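Side-chain contacts in periplasmic solute binding protein (Candidatus liberibacter, PDB 4CL2), which probably serves as the periplasmic receptor of a manganese or zinc uptake system, binding the metal ion for delivery to a membrane transporter: residues Phe11-Ile14 against Gly15-Gln19; Asn20-Lys23 against Asp24-Val28; Glu119-Arg122 against Lys123-Ala127; Asn149-Leu152 against Pro153-Thr156. All coordinates share one frame; numbering follows the deposited sequence.

Interaction 1 (Phe11-Ile14 against Gly15-Gln19)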
ATOM      1  N   PHE A  11      -3.144  -4.474  -8.762  1.00 14.27           N
ATOM      2  CA  PHE A  11      -3.024  -3.019  -8.842  1.00 14.35           C
ATOM      3  C   PHE A  11      -1.591  -2.562  -8.877  1.00 14.17           C
ATOM      4  O   PHE A  11      -0.627  -3.353  -8.844  1.00 14.39           O
ATOM      5  CB  PHE A  11      -3.855  -2.332  -7.710  1.00 14.88           C
ATOM      6  CG  PHE A  11      -3.150  -2.254  -6.348  1.00 16.47           C
ATOM      7  CD1 PHE A  11      -2.814  -3.380  -5.613  1.00 15.75           C
ATOM      8  CD2 PHE A  11      -2.873  -1.006  -5.809  1.00 15.83           C
ATOM      9  CE1 PHE A  11      -2.226  -3.273  -4.352  1.00 17.48           C
ATOM     10  CE2 PHE A  11      -2.267  -0.890  -4.551  1.00 15.98           C
ATOM     11  CZ  PHE A  11      -1.957  -2.026  -3.823  1.00 15.13           C
ATOM     12  N   SER A  12      -1.427  -1.252  -9.105  1.00 13.49           N
ATOM     13  CA  SER A  12      -0.137  -0.712  -9.549  1.00 15.10           C
ATOM     14  C   SER A  12       1.006  -1.028  -8.628  1.00 13.55           C
ATOM     15  O   SER A  12       2.121  -1.294  -9.078  1.00 15.21           O
ATOM     16  CB  SER A  12      -0.235   0.827  -9.737  1.00 15.91           C
ATOM     17  OG  SER A  12      -0.734   1.507  -8.568  1.00 14.91           O
ATOM     18  N   ILE A  13       0.778  -0.998  -7.330  1.00 14.73           N
ATOM     19  CA  ILE A  13       1.865  -1.224  -6.398  1.00 13.39           C
ATOM     20  C   ILE A  13       2.414  -2.635  -6.557  1.00 14.11           C
ATOM     21  O   ILE A  13       3.638  -2.829  -6.619  1.00 14.09           O
ATOM     22  CB  ILE A  13       1.456  -0.954  -4.977  1.00 15.52           C
ATOM     23  CG1 ILE A  13       1.172   0.576  -4.855  1.00 16.99           C
ATOM     24  CG2 ILE A  13       2.491  -1.507  -3.979  1.00 16.53           C
ATOM     25  CD1 ILE A  13       0.826   0.972  -3.415  1.00 18.97           C
ATOM     26  N   ILE A  14       1.539  -3.616  -6.631  1.00 14.86           N
ATOM     27  CA  ILE A  14       2.007  -4.997  -6.832  1.00 12.63           C
ATOM     28  C   ILE A  14       2.656  -5.226  -8.182  1.00 11.69           C
ATOM     29  O   ILE A  14       3.697  -5.881  -8.296  1.00 12.97           O
ATOM     30  CB  ILE A  14       0.854  -5.997  -6.550  1.00 14.29           C
ATOM     31  CG1 ILE A  14       0.415  -5.884  -5.078  1.00 16.17           C
ATOM     32  CG2 ILE A  14       1.229  -7.425  -6.909  1.00 15.89           C
ATOM     33  CD1 ILE A  14      -0.788  -6.762  -4.729  1.00 16.23           C
ATOM     34  N   GLY A  15       2.120  -4.591  -9.228  1.00 12.65           N
ATOM     35  CA  GLY A  15       2.747  -4.650 -10.520  1.00 14.45           C
ATOM     36  C   GLY A  15       4.163  -4.158 -10.529  1.00 13.68           C
ATOM     37  O   GLY A  15       5.065  -4.782 -11.150  1.00 13.79           O
ATOM     38  N   ASP A  16       4.415  -3.043  -9.844  1.00 13.88           N
ATOM     39  CA  ASP A  16       5.752  -2.469  -9.820  1.00 15.80           C
ATOM     40  C   ASP A  16       6.735  -3.339  -9.016  1.00 13.82           C
ATOM     41  O   ASP A  16       7.911  -3.547  -9.415  1.00 14.38           O
ATOM     42  CB  ASP A  16       5.714  -1.043  -9.250  1.00 14.26           C
ATOM     43  CG  ASP A  16       7.077  -0.424  -9.232  1.00 15.76           C
ATOM     44  OD1 ASP A  16       7.602  -0.045 -10.298  1.00 15.30           O
ATOM     45  OD2 ASP A  16       7.666  -0.360  -8.139  1.00 14.72           O
ATOM     46  N   ILE A  17       6.260  -3.902  -7.903  1.00 13.43           N
ATOM     47  CA  ILE A  17       7.102  -4.828  -7.109  1.00 14.01           C
ATOM     48  C   ILE A  17       7.479  -6.007  -7.965  1.00 14.92           C
ATOM     49  O   ILE A  17       8.643  -6.417  -8.066  1.00 14.65           O
ATOM     50  CB  ILE A  17       6.358  -5.292  -5.851  1.00 14.40           C
ATOM     51  CG1 ILE A  17       6.237  -4.140  -4.869  1.00 14.19           C
ATOM     52  CG2 ILE A  17       7.157  -6.431  -5.170  1.00 14.19           C
ATOM     53  CD1 ILE A  17       5.203  -4.394  -3.809  1.00 13.59           C
ATOM     54  N   THR A  18       6.476  -6.545  -8.648  1.00 14.71           N
ATOM     55  CA  THR A  18       6.731  -7.734  -9.491  1.00 13.58           C
ATOM     56  C   THR A  18       7.724  -7.454 -10.635  1.00 14.01           C
ATOM     57  O   THR A  18       8.635  -8.251 -10.907  1.00 16.14           O
ATOM     58  CB  THR A  18       5.407  -8.223 -10.062  1.00 14.03           C
ATOM     59  OG1 THR A  18       4.496  -8.468  -8.980  1.00 14.38           O
ATOM     60  CG2 THR A  18       5.601  -9.539 -10.797  1.00 16.49           C
ATOM     61  N   GLN A  19       7.601  -6.302 -11.266  1.00 14.20           N
ATOM     62  CA  GLN A  19       8.543  -5.907 -12.305  1.00 14.84           C
ATOM     63  C   GLN A  19       9.945  -5.845 -11.790  1.00 16.55           C
ATOM     64  O   GLN A  19      10.870  -6.201 -12.502  1.00 15.68           O
ATOM     65  CB  GLN A  19       8.139  -4.561 -12.904  1.00 16.64           C
ATOM     66  CG  GLN A  19       9.033  -4.040 -14.015  1.00 22.95           C
ATOM     67  CD  GLN A  19       9.070  -4.944 -15.251  1.00 29.59           C
ATOM     68  OE1 GLN A  19       8.129  -5.665 -15.562  1.00 30.33           O
ATOM     69  NE2 GLN A  19      10.189  -4.922 -15.940  1.00 30.83           N
TER
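Ile14 and Gly15 lie in the first turn of helix 12-22, and Ile14 O takes two bonds from Thr18, four residues and one turn further on. Thr18 N reaches Ile14 O at 2.9 Å. Thr18 OG1 comes to the same Ile14 O at 2.8 Å, from above the carbonyl plane and 40° out of it. The hydroxyl can do this because chi1 of Thr18 (-56°) sets OG1 beside its own backbone N, turned back to the preceding turn; OG1 also has a weak bond to Ser9 OG. The Ile14 side chain packs on Leu58 of strand 56-59. Gly15, which has no side chain, donates N-H to Phe11 O at 3.0 Å, a nearly straight bond (169°) that closes the first turn behind the N-cap residue Phe11. Ile13 works differently: its CG2 branch meets Ile17 CD1 at 4.0 Å, while Ile17 CG1 lies 3.4 Å from Ile13 O. Both isoleucines continue onto Tyr259. The polar ends are taken up by backbone N-H groups: Ser12 OG by Leu249 N, Asp16 OD2 by Tyr259 N. The Phe11 side chain lies about 8 Å from the bound manganese ion. This turn opens the helix of a beta-alpha-beta unit made of strand 6-9, helix 12-22 and strand 27-30.

Interaction 2 (Asn20-Lys23 against Asp24-Val28)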
ATOM      1  N   ASN A  20      10.138  -5.420 -10.549  1.00 14.33           N
ATOM      2  CA  ASN A  20      11.498  -5.369 -10.036  1.00 15.76           C
ATOM      3  C   ASN A  20      12.093  -6.729  -9.724  1.00 17.21           C
ATOM      4  O   ASN A  20      13.319  -6.914  -9.734  1.00 17.45           O
ATOM      5  CB  ASN A  20      11.536  -4.508  -8.794  1.00 15.88           C
ATOM      6  CG  ASN A  20      11.622  -3.057  -9.144  1.00 16.22           C
ATOM      7  OD1 ASN A  20      12.696  -2.533  -9.498  1.00 18.96           O
ATOM      8  ND2 ASN A  20      10.491  -2.396  -9.133  1.00 16.44           N
ATOM      9  N   ILE A  21      11.240  -7.711  -9.447  1.00 14.93           N
ATOM     10  CA  ILE A  21      11.722  -9.058  -9.189  1.00 14.73           C
ATOM     11  C   ILE A  21      11.918  -9.820 -10.504  1.00 16.96           C
ATOM     12  O   ILE A  21      12.857 -10.585 -10.637  1.00 16.40           O
ATOM     13  CB  ILE A  21      10.799  -9.787  -8.198  1.00 15.28           C
ATOM     14  CG1 ILE A  21      10.699  -9.018  -6.833  1.00 14.84           C
ATOM     15  CG2 ILE A  21      11.216 -11.226  -7.966  1.00 16.34           C
ATOM     16  CD1 ILE A  21       9.416  -9.310  -6.119  1.00 15.44           C
ATOM     17  N   ALA A  22      11.018  -9.631 -11.471  1.00 16.23           N
ATOM     18  CA  ALA A  22      11.069 -10.424 -12.677  1.00 16.01           C
ATOM     19  C   ALA A  22      11.946  -9.824 -13.759  1.00 19.23           C
ATOM     20  O   ALA A  22      12.496 -10.549 -14.565  1.00 20.18           O
ATOM     21  CB  ALA A  22       9.684 -10.594 -13.198  1.00 15.20           C
ATOM     22  N   LYS A  23      12.119  -8.514 -13.768  1.00 17.90           N
ATOM     23  CA  LYS A  23      12.927  -7.818 -14.768  1.00 19.73           C
ATOM     24  C   LYS A  23      12.757  -8.341 -16.168  1.00 26.55           C
ATOM     25  O   LYS A  23      13.732  -8.684 -16.842  1.00 31.65           O
ATOM     26  CB  LYS A  23      14.372  -7.865 -14.423  1.00 25.48           C
ATOM     27  CG  LYS A  23      14.662  -7.180 -13.145  1.00 28.85           C
ATOM     28  CD  LYS A  23      16.140  -7.254 -12.912  1.00 39.51           C
ATOM     29  CE  LYS A  23      16.596  -6.072 -12.096  1.00 52.67           C
ATOM     30  NZ  LYS A  23      18.004  -5.785 -12.485  1.00 60.14           N
ATOM     31  N   ASP A  24      11.539  -8.410 -16.607  1.00 26.73           N
ATOM     32  CA  ASP A  24      11.373  -8.860 -18.052  1.00 30.12           C
ATOM     33  C   ASP A  24      11.570 -10.351 -18.369  1.00 23.64           C
ATOM     34  O   ASP A  24      11.380 -10.744 -19.552  1.00 22.73           O
ATOM     35  CB  ASP A  24      12.186  -8.031 -19.063  1.00 31.74           C
ATOM     36  CG  ASP A  24      11.868  -6.536 -19.008  1.00 40.91           C
ATOM     37  OD1 ASP A  24      10.697  -6.130 -18.809  1.00 35.64           O
ATOM     38  OD2 ASP A  24      12.807  -5.752 -19.197  1.00 52.06           O
ATOM     39  N   LEU A  25      11.800 -11.201 -17.351  1.00 21.96           N
ATOM     40  CA  LEU A  25      11.701 -12.627 -17.551  1.00 18.96           C
ATOM     41  C   LEU A  25      10.303 -13.104 -17.841  1.00 18.06           C
ATOM     42  O   LEU A  25      10.118 -14.115 -18.456  1.00 21.16           O
ATOM     43  CB  LEU A  25      12.254 -13.391 -16.357  1.00 17.99           C
ATOM     44  CG  LEU A  25      13.750 -13.115 -16.152  1.00 21.25           C
ATOM     45  CD1 LEU A  25      14.089 -13.590 -14.745  1.00 22.33           C
ATOM     46  CD2 LEU A  25      14.619 -13.788 -17.201  1.00 24.31           C
ATOM     47  N   VAL A  26       9.332 -12.364 -17.320  1.00 17.19           N
ATOM     48  CA  VAL A  26       7.903 -12.538 -17.586  1.00 20.05           C
ATOM     49  C   VAL A  26       7.315 -11.184 -17.970  1.00 20.08           C
ATOM     50  O   VAL A  26       7.907 -10.131 -17.692  1.00 22.25           O
ATOM     51  CB  VAL A  26       7.130 -13.119 -16.389  1.00 20.85           C
ATOM     52  CG1 VAL A  26       7.752 -14.409 -15.928  1.00 25.25           C
ATOM     53  CG2 VAL A  26       6.965 -12.104 -15.262  1.00 20.91           C
ATOM     54  N   THR A  27       6.158 -11.227 -18.625  1.00 17.57           N
ATOM     55  CA  THR A  27       5.389 -10.033 -18.891  1.00 19.99           C
ATOM     56  C   THR A  27       4.536  -9.690 -17.701  1.00 21.63           C
ATOM     57  O   THR A  27       3.743 -10.505 -17.297  1.00 18.91           O
ATOM     58  CB  THR A  27       4.519 -10.243 -20.139  1.00 22.31           C
ATOM     59  OG1 THR A  27       5.400 -10.546 -21.230  1.00 24.26           O
ATOM     60  CG2 THR A  27       3.712  -8.997 -20.471  1.00 24.76           C
ATOM     61  N   VAL A  28       4.732  -8.510 -17.099  1.00 17.22           N
ATOM     62  CA  VAL A  28       3.970  -8.123 -15.934  1.00 18.55           C
ATOM     63  C   VAL A  28       2.878  -7.150 -16.412  1.00 17.93           C
ATOM     64  O   VAL A  28       3.157  -6.124 -17.086  1.00 20.38           O
ATOM     65  CB  VAL A  28       4.885  -7.462 -14.889  1.00 23.55           C
ATOM     66  CG1 VAL A  28       4.061  -6.867 -13.767  1.00 24.54           C
ATOM     67  CG2 VAL A  28       5.860  -8.491 -14.332  1.00 22.79           C
TER
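The peptide carbonyl of Ala22 is met by Leu25 N from above its plane, 48° out of it, while the Asp24 carboxylate stands beside the carbonyl of Lys23, OD2 lying 3.9 Å from Lys23 O. The other carboxylate oxygen, Asp24 OD1, probably accepts a hydrogen bond from Gln19 NE2 in the last turns of helix 12-22. The backbone here is a type I' beta turn from Ala22 to Leu25, which ends helix 12-22 and leads into strand 27-30 of the beta-alpha-beta unit. Lys23 and Asp24, the two central residues, both have positive phi, as this turn requires. Its closing bond, Leu25 N to Ala22 O, measures 2.9 Å and is fairly straight at 167°. Leu25 also wraps that oxygen with carbon: CG lies 3.3 Å from Ala22 O and CD1 3.4 Å. Beyond this, Leu25 packs on Tyr136 of helix 133-158 and on Asn132. The Lys23 chain runs extended and outward past Asn139. Just after the turn, Val26 puts its CG2 branch between its own backbone N and carbonyl carbon, and from there Val26 CG2 touches Ala22 CB at 3.7 Å.

Interaction 3 (Glu119-Arg122 against Lys123-Ala127); sequences ENIR and KALTA
A bend at chi3 of Arg122 (65°) folds its guanidinium back over the start of Lys123, whose N lies over one face, 3.8 Å from Arg122 CZ. Lys123 bends too, with a nearly eclipsed chi3 of -18°, an unusual torsion to be read with caution in so exposed a chain; as modelled it crosses Glu119 obliquely, Lys123 CE 3.9 Å from Glu119 OE2. The folded Arg122 offers its side to Glu119: NE bonds OE1 at 2.9 Å and NH2 bonds OE2 at 2.7 Å, both almost straight and in the guanidinium plane. This two-pronged i to i+3 salt bridge runs along one turn of helix 111-128, on the flank where Arg122 also packs on Ala140 of helix 133-158. At another edge of the same plane, a water accepts from Arg122 NH1 and donates to Thr126 OG1, bridging the two side chains. Thr126 OG1 in turn donates to Arg122 O at 2.8 Å, and Thr126 N reaches that oxygen from the opposite face of its plane. A second water donates to Asn120 OD1 and accepts from Lys123 NZ, while Asn120 ND2 is held by Val84 O and Asp86 O. Toward helix 12-22, Ile121 and Leu125 run side by side, CG2 of Ile121 meeting CD1 of Leu125 at 3.9 Å.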
ATOM      1  N   GLU A 119       9.128 -11.367  -0.953  1.00 15.60           N
ATOM      2  CA  GLU A 119       9.384 -12.791  -0.752  1.00 17.78           C
ATOM      3  C   GLU A 119       8.256 -13.621  -1.339  1.00 15.77           C
ATOM      4  O   GLU A 119       8.500 -14.645  -2.003  1.00 14.94           O
ATOM      5  CB  GLU A 119       9.627 -13.106   0.726  1.00 19.81           C
ATOM      6  CG  GLU A 119       9.633 -14.591   1.000  1.00 18.98           C
ATOM      7  CD  GLU A 119      10.698 -15.372   0.262  1.00 20.72           C
ATOM      8  OE1 GLU A 119      11.647 -14.757  -0.318  1.00 19.07           O
ATOM      9  OE2 GLU A 119      10.563 -16.616   0.205  1.00 20.53           O
ATOM     10  N   ASN A 120       6.997 -13.225  -1.070  1.00 15.99           N
ATOM     11  CA  ASN A 120       5.893 -14.036  -1.578  1.00 14.48           C
ATOM     12  C   ASN A 120       5.857 -13.972  -3.093  1.00 12.99           C
ATOM     13  O   ASN A 120       5.470 -14.972  -3.753  1.00 14.96           O
ATOM     14  CB  ASN A 120       4.559 -13.514  -0.999  1.00 14.86           C
ATOM     15  CG  ASN A 120       4.377 -13.960   0.430  1.00 18.56           C
ATOM     16  OD1 ASN A 120       4.924 -14.984   0.817  1.00 19.72           O
ATOM     17  ND2 ASN A 120       3.668 -13.201   1.226  1.00 16.65           N
ATOM     18  N   ILE A 121       6.214 -12.841  -3.677  1.00 12.38           N
ATOM     19  CA  ILE A 121       6.177 -12.716  -5.139  1.00 12.92           C
ATOM     20  C   ILE A 121       7.353 -13.521  -5.746  1.00 13.57           C
ATOM     21  O   ILE A 121       7.192 -14.219  -6.762  1.00 13.20           O
ATOM     22  CB  ILE A 121       6.141 -11.241  -5.595  1.00 11.92           C
ATOM     23  CG1 ILE A 121       4.782 -10.644  -5.225  1.00 13.22           C
ATOM     24  CG2 ILE A 121       6.332 -11.108  -7.123  1.00 15.11           C
ATOM     25  CD1 ILE A 121       4.726  -9.141  -5.303  1.00 15.31           C
ATOM     26  N   ARG A 122       8.524 -13.398  -5.145  1.00 14.80           N
ATOM     27  CA  ARG A 122       9.681 -14.224  -5.554  1.00 14.28           C
ATOM     28  C   ARG A 122       9.312 -15.719  -5.564  1.00 15.09           C
ATOM     29  O   ARG A 122       9.561 -16.451  -6.543  1.00 16.61           O
ATOM     30  CB  ARG A 122      10.887 -13.990  -4.654  1.00 14.57           C
ATOM     31  CG  ARG A 122      12.084 -14.835  -5.056  1.00 16.18           C
ATOM     32  CD  ARG A 122      12.995 -15.138  -3.889  1.00 15.84           C
ATOM     33  NE  ARG A 122      12.313 -15.981  -2.869  1.00 17.75           N
ATOM     34  CZ  ARG A 122      12.020 -17.262  -3.016  1.00 17.62           C
ATOM     35  NH1 ARG A 122      12.353 -17.931  -4.093  1.00 20.61           N
ATOM     36  NH2 ARG A 122      11.375 -17.910  -2.063  1.00 20.33           N
ATOM     37  N   LYS A 123       8.686 -16.174  -4.472  1.00 13.85           N
ATOM     38  CA  LYS A 123       8.298 -17.566  -4.352  1.00 15.92           C
ATOM     39  C   LYS A 123       7.327 -17.974  -5.432  1.00 15.37           C
ATOM     40  O   LYS A 123       7.480 -19.038  -6.039  1.00 17.50           O
ATOM     41  CB  LYS A 123       7.724 -17.785  -2.924  1.00 18.90           C
ATOM     42  CG  LYS A 123       7.390 -19.239  -2.680  1.00 24.32           C
ATOM     43  CD  LYS A 123       6.848 -19.483  -1.258  1.00 33.67           C
ATOM     44  CE  LYS A 123       7.108 -18.434  -0.208  1.00 44.47           C
ATOM     45  NZ  LYS A 123       6.326 -18.818   1.029  1.00 50.97           N
ATOM     46  N   ALA A 124       6.323 -17.128  -5.690  1.00 14.60           N
ATOM     47  CA  ALA A 124       5.343 -17.458  -6.722  1.00 16.16           C
ATOM     48  C   ALA A 124       5.930 -17.470  -8.136  1.00 16.43           C
ATOM     49  O   ALA A 124       5.620 -18.346  -8.945  1.00 16.79           O
ATOM     50  CB  ALA A 124       4.159 -16.499  -6.608  1.00 14.80           C
ATOM     51  N   LEU A 125       6.775 -16.507  -8.450  1.00 14.85           N
ATOM     52  CA  LEU A 125       7.437 -16.460  -9.746  1.00 17.08           C
ATOM     53  C   LEU A 125       8.309 -17.681  -9.959  1.00 18.39           C
ATOM     54  O   LEU A 125       8.307 -18.244 -11.036  1.00 16.26           O
ATOM     55  CB  LEU A 125       8.298 -15.209  -9.857  1.00 15.23           C
ATOM     56  CG  LEU A 125       7.545 -13.887 -10.057  1.00 14.42           C
ATOM     57  CD1 LEU A 125       8.512 -12.710  -9.919  1.00 15.26           C
ATOM     58  CD2 LEU A 125       6.813 -13.797 -11.408  1.00 18.46           C
ATOM     59  N   THR A 126       8.961 -18.114  -8.891  1.00 16.82           N
ATOM     60  CA  THR A 126       9.887 -19.252  -8.951  1.00 17.85           C
ATOM     61  C   THR A 126       9.085 -20.545  -9.182  1.00 18.63           C
ATOM     62  O   THR A 126       9.489 -21.408  -9.979  1.00 19.68           O
ATOM     63  CB  THR A 126      10.813 -19.264  -7.708  1.00 19.35           C
ATOM     64  OG1 THR A 126      11.550 -18.045  -7.638  1.00 18.98           O
ATOM     65  CG2 THR A 126      11.727 -20.461  -7.671  1.00 20.21           C
ATOM     66  N   ALA A 127       7.931 -20.673  -8.544  1.00 18.72           N
ATOM     67  CA  ALA A 127       7.094 -21.853  -8.748  1.00 18.55           C
ATOM     68  C   ALA A 127       6.528 -21.884 -10.172  1.00 18.16           C
ATOM     69  O   ALA A 127       6.395 -22.954 -10.776  1.00 21.35           O
ATOM     70  CB  ALA A 127       5.979 -21.880  -7.752  1.00 18.03           C
TER
HETATM   71  O   HOH W   1       3.933 -17.251   1.698  1.00 46.98           O
HETATM   72  O   HOH W   2      14.076 -17.822  -6.517  1.00 20.69           O

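Interaction 4 (Asn149-Leu152 against Pro153-Thr156); sequences NSIL and PLKT. With SO4 (sulfate ion), chain E.
Apolar contacts gather round Pro153, which follows directly on Leu152: the proline CD is 3.6 Å from Leu152 CB. With chi1 at -171°, Leu152 swings its CG away from its own N, and Leu152 CD1 meets CD of the extended Lys155 chain at 4.0 Å. On the inner side, Ile151 CD1 comes within 4.3 Å of Leu154 CD1; Ile151 also packs on Leu263 and Leu267, and Leu154 on Thr268, all of helix 259-274.

Hydrogen bonds show how the helix adjusts. Pro153 has no N-H to give, and its ring stands against a carbonyl of the turn before, with Pro153 CD 3.2 Å from Asn149 O, where a helix would normally place an N-H. Leu154 N makes just a weak, strongly bent bond (126°) to Ile151 O at 3.0 Å. Regular spacing returns with Lys155 N to the same Ile151 O at 3.1 Å and with Thr156 N to Leu152 O at 2.9 Å.

A bound sulfate takes a hydrogen bond from Ser150. The bond, from Ser150 OG to O2 of the sulfate ion, is rather short at 2.5 Å, and Arg264 NH1 binds the same ion, probably picked up from the crystallisation solution.

The whole is a proline kink within the long helix 133-158, the helix that links the two lobes in metal-binding receptors of this family.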
ATOM      1  N   ASN A 149      17.778   0.267   1.834  1.00 17.33           N
ATOM      2  CA  ASN A 149      18.738   1.353   1.752  1.00 20.80           C
ATOM      3  C   ASN A 149      18.079   2.697   1.663  1.00 22.63           C
ATOM      4  O   ASN A 149      18.568   3.674   2.245  1.00 21.85           O
ATOM      5  CB  ASN A 149      19.692   1.122   0.591  1.00 21.07           C
ATOM      6  CG  ASN A 149      20.673   0.023   0.874  1.00 29.78           C
ATOM      7  OD1 ASN A 149      20.942  -0.284   2.032  1.00 38.24           O
ATOM      8  ND2 ASN A 149      21.256  -0.561  -0.188  1.00 41.57           N
ATOM      9  N   SER A 150      16.961   2.790   0.979  1.00 19.30           N
ATOM     10  CA  SER A 150      16.230   4.058   0.896  1.00 17.44           C
ATOM     11  C   SER A 150      15.383   4.405   2.078  1.00 19.50           C
ATOM     12  O   SER A 150      15.219   5.595   2.390  1.00 22.03           O
ATOM     13  CB  SER A 150      15.269   4.158  -0.313  1.00 23.62           C
ATOM     14  OG  SER A 150      16.015   4.296  -1.507  1.00 37.67           O
ATOM     15  N   ILE A 151      14.770   3.381   2.665  1.00 16.21           N
ATOM     16  CA  ILE A 151      13.719   3.574   3.621  1.00 15.84           C
ATOM     17  C   ILE A 151      14.251   3.504   5.047  1.00 18.56           C
ATOM     18  O   ILE A 151      13.830   4.284   5.942  1.00 16.75           O
ATOM     19  CB  ILE A 151      12.548   2.574   3.396  1.00 17.32           C
ATOM     20  CG1 ILE A 151      11.966   2.731   2.007  1.00 19.68           C
ATOM     21  CG2 ILE A 151      11.489   2.719   4.478  1.00 19.27           C
ATOM     22  CD1 ILE A 151      11.636   4.175   1.629  1.00 17.67           C
ATOM     23  N   LEU A 152      15.207   2.631   5.303  1.00 18.19           N
ATOM     24  CA  LEU A 152      15.721   2.591   6.668  1.00 18.78           C
ATOM     25  C   LEU A 152      16.226   3.860   7.250  1.00 19.04           C
ATOM     26  O   LEU A 152      15.941   4.179   8.429  1.00 20.34           O
ATOM     27  CB  LEU A 152      16.732   1.411   6.784  1.00 19.72           C
ATOM     28  CG  LEU A 152      17.170   1.145   8.186  1.00 20.62           C
ATOM     29  CD1 LEU A 152      16.022   0.780   9.161  1.00 22.16           C
ATOM     30  CD2 LEU A 152      18.176   0.010   8.149  1.00 21.62           C
ATOM     31  N   PRO A 153      16.955   4.731   6.489  1.00 18.20           N
ATOM     32  CA  PRO A 153      17.346   5.972   7.105  1.00 18.71           C
ATOM     33  C   PRO A 153      16.200   6.901   7.562  1.00 16.31           C
ATOM     34  O   PRO A 153      16.319   7.654   8.509  1.00 17.99           O
ATOM     35  CB  PRO A 153      18.247   6.647   6.013  1.00 22.91           C
ATOM     36  CG  PRO A 153      18.650   5.553   5.105  1.00 25.08           C
ATOM     37  CD  PRO A 153      17.610   4.476   5.181  1.00 22.19           C
ATOM     38  N   LEU A 154      15.080   6.790   6.879  1.00 16.19           N
ATOM     39  CA  LEU A 154      13.855   7.551   7.236  1.00 15.73           C
ATOM     40  C   LEU A 154      13.266   6.996   8.565  1.00 15.56           C
ATOM     41  O   LEU A 154      12.932   7.759   9.475  1.00 16.25           O
ATOM     42  CB  LEU A 154      12.854   7.428   6.151  1.00 17.32           C
ATOM     43  CG  LEU A 154      13.324   8.117   4.840  1.00 19.70           C
ATOM     44  CD1 LEU A 154      12.331   7.834   3.722  1.00 19.51           C
ATOM     45  CD2 LEU A 154      13.437   9.600   5.081  1.00 24.98           C
ATOM     46  N   LYS A 155      13.216   5.652   8.667  1.00 18.87           N
ATOM     47  CA  LYS A 155      12.820   5.029   9.956  1.00 17.86           C
ATOM     48  C   LYS A 155      13.703   5.467  11.097  1.00 16.57           C
ATOM     49  O   LYS A 155      13.259   5.887  12.157  1.00 17.05           O
ATOM     50  CB  LYS A 155      12.764   3.513   9.849  1.00 16.53           C
ATOM     51  CG  LYS A 155      12.351   2.834  11.159  1.00 16.02           C
ATOM     52  CD  LYS A 155      12.511   1.303  11.103  1.00 15.90           C
ATOM     53  CE  LYS A 155      12.048   0.767  12.452  1.00 16.78           C
ATOM     54  NZ  LYS A 155      12.155  -0.718  12.482  1.00 15.93           N
ATOM     55  N   THR A 156      15.023   5.409  10.884  1.00 19.99           N
ATOM     56  CA  THR A 156      15.965   5.756  11.889  1.00 21.05           C
ATOM     57  C   THR A 156      15.733   7.180  12.397  1.00 24.05           C
ATOM     58  O   THR A 156      15.722   7.462  13.610  1.00 22.58           O
ATOM     59  CB  THR A 156      17.425   5.499  11.378  1.00 19.82           C
ATOM     60  OG1 THR A 156      17.551   4.117  10.991  1.00 23.47           O
ATOM     61  CG2 THR A 156      18.379   5.916  12.332  1.00 26.28           C
TER
HETATM   62  S   SO4 E1279      17.946   7.305  -1.620  0.50 38.90           S
HETATM   63  O1  SO4 E1279      17.820   8.188  -0.456  0.50 43.93           O
HETATM   64  O2  SO4 E1279      16.624   6.740  -1.896  0.50 22.56           O
HETATM   65  O3  SO4 E1279      18.920   6.242  -1.282  0.50 45.55           O
HETATM   66  O4  SO4 E1279      18.436   8.007  -2.805  0.50 48.36           O

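Interactions 1 and 2 follow each other on helix 12-22, centres 10 Å apart, and the strand that ends interaction 2 packs back on the helix, Val28 CG2 lying 3.7 Å from Thr18 CG2. Interaction 3, on helix 111-128, touches both: Ile121 CD1 packs on Ile17 CG2 at 3.6 Å, and Leu125 CD1 on Ile21 CG2 at 3.7 Å. These three therefore share one packed layer against the parallel sheet of the N-terminal lobe, whose strands run 27-30, 6-9, 56-59, 80-83 across it. Interaction 4, last along the chain, stands apart, its centre about 21 Å from that of interaction 1, on the helix 133-158 leading to the other lobe. Of the four, interaction 1 comes near the manganese site between the lobes.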